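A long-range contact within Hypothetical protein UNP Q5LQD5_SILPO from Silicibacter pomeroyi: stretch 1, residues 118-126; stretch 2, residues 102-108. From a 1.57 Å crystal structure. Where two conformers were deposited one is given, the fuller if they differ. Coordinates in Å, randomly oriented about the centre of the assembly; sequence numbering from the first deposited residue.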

# COMPACT_ATOMS: atom_id res chain seq x y z
N SER A 118 8.04 -5.73 -0.42
CA SER A 118 8.60 -6.34 -1.65
C SER A 118 9.13 -5.28 -2.59
O SER A 118 8.71 -4.12 -2.53
CB SER A 118 7.56 -7.21 -2.36
OG SER A 118 6.40 -6.47 -2.74
N GLY A 119 10.05 -5.64 -3.46
CA GLY A 119 10.57 -4.65 -4.37
C GLY A 119 11.44 -5.27 -5.44
O GLY A 119 11.74 -6.46 -5.39
N ASN A 120 11.83 -4.44 -6.40
CA ASN A 120 12.73 -4.89 -7.46
C ASN A 120 13.53 -3.70 -7.99
O ASN A 120 13.23 -2.54 -7.68
CB ASN A 120 11.98 -5.61 -8.59
CG ASN A 120 10.95 -4.71 -9.29
OD1 ASN A 120 11.26 -4.06 -10.29
ND2 ASN A 120 9.72 -4.69 -8.76
N MSE A 121 14.57 -4.00 -8.77
CA MSE A 121 15.52 -2.97 -9.19
C MSE A 121 16.09 -2.20 -7.98
O MSE A 121 16.29 -0.98 -8.05
CB MSE A 121 14.87 -2.04 -10.22
CG MSE A 121 15.80 -1.04 -10.89
SE MSE A 121 17.31 -1.89 -11.79
CE MSE A 121 18.69 -1.62 -10.44
N LEU A 122 16.33 -2.91 -6.88
CA LEU A 122 16.85 -2.32 -5.66
C LEU A 122 18.38 -2.28 -5.71
O LEU A 122 19.01 -3.10 -6.40
CB LEU A 122 16.41 -3.16 -4.47
CG LEU A 122 14.90 -3.45 -4.32
CD1 LEU A 122 14.67 -4.47 -3.22
CD2 LEU A 122 14.12 -2.16 -4.03
N GLY A 123 18.96 -1.36 -4.96
CA GLY A 123 20.42 -1.25 -4.90
C GLY A 123 21.08 -2.26 -3.97
O GLY A 123 22.26 -2.58 -4.12
N ASP A 124 20.31 -2.76 -3.00
CA ASP A 124 20.82 -3.66 -1.96
C ASP A 124 19.70 -4.44 -1.32
O ASP A 124 18.57 -3.96 -1.28
CB ASP A 124 21.51 -2.84 -0.85
CG ASP A 124 23.01 -2.79 -1.02
OD1 ASP A 124 23.63 -3.87 -1.26
OD2 ASP A 124 23.57 -1.68 -0.89
N ASN A 125 20.02 -5.62 -0.78
CA ASN A 125 19.06 -6.35 0.07
C ASN A 125 18.51 -5.46 1.15
O ASN A 125 17.31 -5.51 1.46
CB ASN A 125 19.72 -7.54 0.75
CG ASN A 125 19.79 -8.75 -0.14
OD1 ASN A 125 19.29 -8.74 -1.28
ND2 ASN A 125 20.41 -9.81 0.36
N SER A 126 19.39 -4.63 1.69
CA SER A 126 19.07 -3.88 2.90
C SER A 126 17.96 -2.87 2.69
O SER A 126 17.47 -2.29 3.66
CB SER A 126 20.32 -3.19 3.44
OG SER A 126 20.92 -2.40 2.44
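Stretch 2 (102-108) ENQDIKG

Stretch 2, without regular helix or strand, folds back on itself at the cis peptide before I106. Its first limb, N103 to D105, runs broadly the same way as G119 to L122; its second, I106 to G108, runs antiparallel to them. G108 sits by G119, K107 by N120 and I106 by L122, while M121 CA lies nearest Q104 CA, at 4.8 Å, on the first limb. CA atoms are 4.1 Å apart at N120 and K107 and 4.6 Å at L122 and I106, and the backbones are joined mainly by main-chain hydrogen bonds. The chain reverses although D105 and I106 each keep extended phi/psi (-70/155 and -84/146).

Stretch 1 enters as the end of a strand. At S118, CA approaches G108 O at 3.2 Å, a CA-H...O contact. That same carbonyl accepts the next amide, G119 N to G108 O at 2.9 Å. G119 O then meets K107 CA at 3.4 Å, a further CA-H...O contact. A CB at G119 would lie 3.1 Å from L122 CD2 as that side chain stands.

N120 closes the strand and packs by its CB, 3.7 Å from Q104 O and 4.0 Å from K107 CB. Its CA also points a hydrogen at I106 O, 3.3 Å away. A water links the stretches here, donating to N120 OD1 at 2.8 Å and accepting from Q104 N at 2.9 Å.

At M121, a selenomethionine, the backbone turns with positive phi and psi (53/38). M121 N donates to Q104 O at 2.9 Å, reaching past the cis peptide. The side chain runs along the outside: M121 SE lies 3.7 Å from Q104 CB, and M121 CE 3.4 Å from D105 O.

L122 makes the one reciprocal pairing. L122 N donates to I106 O and I106 N donates to L122 O, both at 2.9 Å and both nearly straight, at 166° and 170°. The side chains meet alongside, L122 CB to I106 CB at 4.2 Å.

From here on, I106 alone carries the contact. Its CD1 lies 3.6 Å from G123 O and 3.7 Å from D124 CA, and its CG2 is 3.4 Å from N125 OD1; it has the largest covered area of any residue in the pair. S126 makes no contact.

Within stretch 2, K107 NZ forms a salt bridge with D105 OD1 and a hydrogen bond to N103 O, both at 2.8 Å, tying together residues on both sides of the cis bond. Backbone hydrogen bonds accompany the register, and the I106 side chain covers the segment G123 to N125.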

# COMPACT_ATOMS: atom_id res chain seq x y z
N GLU A 102 12.57 -12.64 -14.02
CA GLU A 102 13.00 -11.66 -15.03
C GLU A 102 12.83 -10.20 -14.60
O GLU A 102 13.17 -9.28 -15.35
CB GLU A 102 12.34 -11.92 -16.38
CG GLU A 102 12.68 -13.29 -17.00
CD GLU A 102 14.18 -13.48 -17.20
OE1 GLU A 102 14.84 -12.57 -17.77
OE2 GLU A 102 14.70 -14.53 -16.76
N ASN A 103 12.32 -9.99 -13.39
CA ASN A 103 12.40 -8.65 -12.79
C ASN A 103 13.87 -8.28 -12.59
O ASN A 103 14.72 -9.16 -12.44
CB ASN A 103 11.69 -8.63 -11.44
CG ASN A 103 10.21 -8.90 -11.55
OD1 ASN A 103 9.46 -8.09 -12.11
ND2 ASN A 103 9.79 -10.05 -11.05
N GLN A 104 14.16 -6.99 -12.54
CA GLN A 104 15.55 -6.55 -12.38
C GLN A 104 16.06 -6.73 -10.95
O GLN A 104 15.33 -6.47 -9.99
CB GLN A 104 15.71 -5.10 -12.82
CG GLN A 104 15.40 -4.87 -14.30
CD GLN A 104 16.52 -5.34 -15.23
OE1 GLN A 104 17.69 -5.41 -14.83
NE2 GLN A 104 16.15 -5.68 -16.47
N ASP A 105 17.32 -7.16 -10.81
CA ASP A 105 17.95 -7.22 -9.50
C ASP A 105 18.22 -5.81 -8.97
O ASP A 105 18.36 -4.89 -9.75
CB ASP A 105 19.26 -8.01 -9.57
CG ASP A 105 19.04 -9.46 -9.89
OD1 ASP A 105 18.13 -10.08 -9.30
OD2 ASP A 105 19.77 -9.99 -10.76
N ILE A 106 18.30 -5.63 -7.65
CA ILE A 106 18.02 -6.65 -6.66
C ILE A 106 16.50 -6.72 -6.38
O ILE A 106 15.81 -5.70 -6.48
CB ILE A 106 18.89 -6.39 -5.38
CG1 ILE A 106 20.36 -6.71 -5.70
CG2 ILE A 106 18.37 -7.17 -4.18
CD1 ILE A 106 21.38 -5.97 -4.86
N LYS A 107 15.99 -7.93 -6.11
CA LYS A 107 14.55 -8.23 -5.85
C LYS A 107 14.57 -9.21 -4.64
O LYS A 107 15.46 -10.03 -4.58
CB LYS A 107 13.89 -8.80 -7.11
CG LYS A 107 14.65 -9.98 -7.78
CD LYS A 107 14.06 -10.31 -9.13
CE LYS A 107 14.76 -11.48 -9.82
NZ LYS A 107 15.91 -11.02 -10.67
N GLY A 108 13.62 -9.27 -3.70
CA GLY A 108 12.29 -9.76 -3.81
C GLY A 108 11.46 -9.35 -2.60
O GLY A 108 10.83 -8.34 -2.70
O HOH W 1 12.05 -5.08 -12.73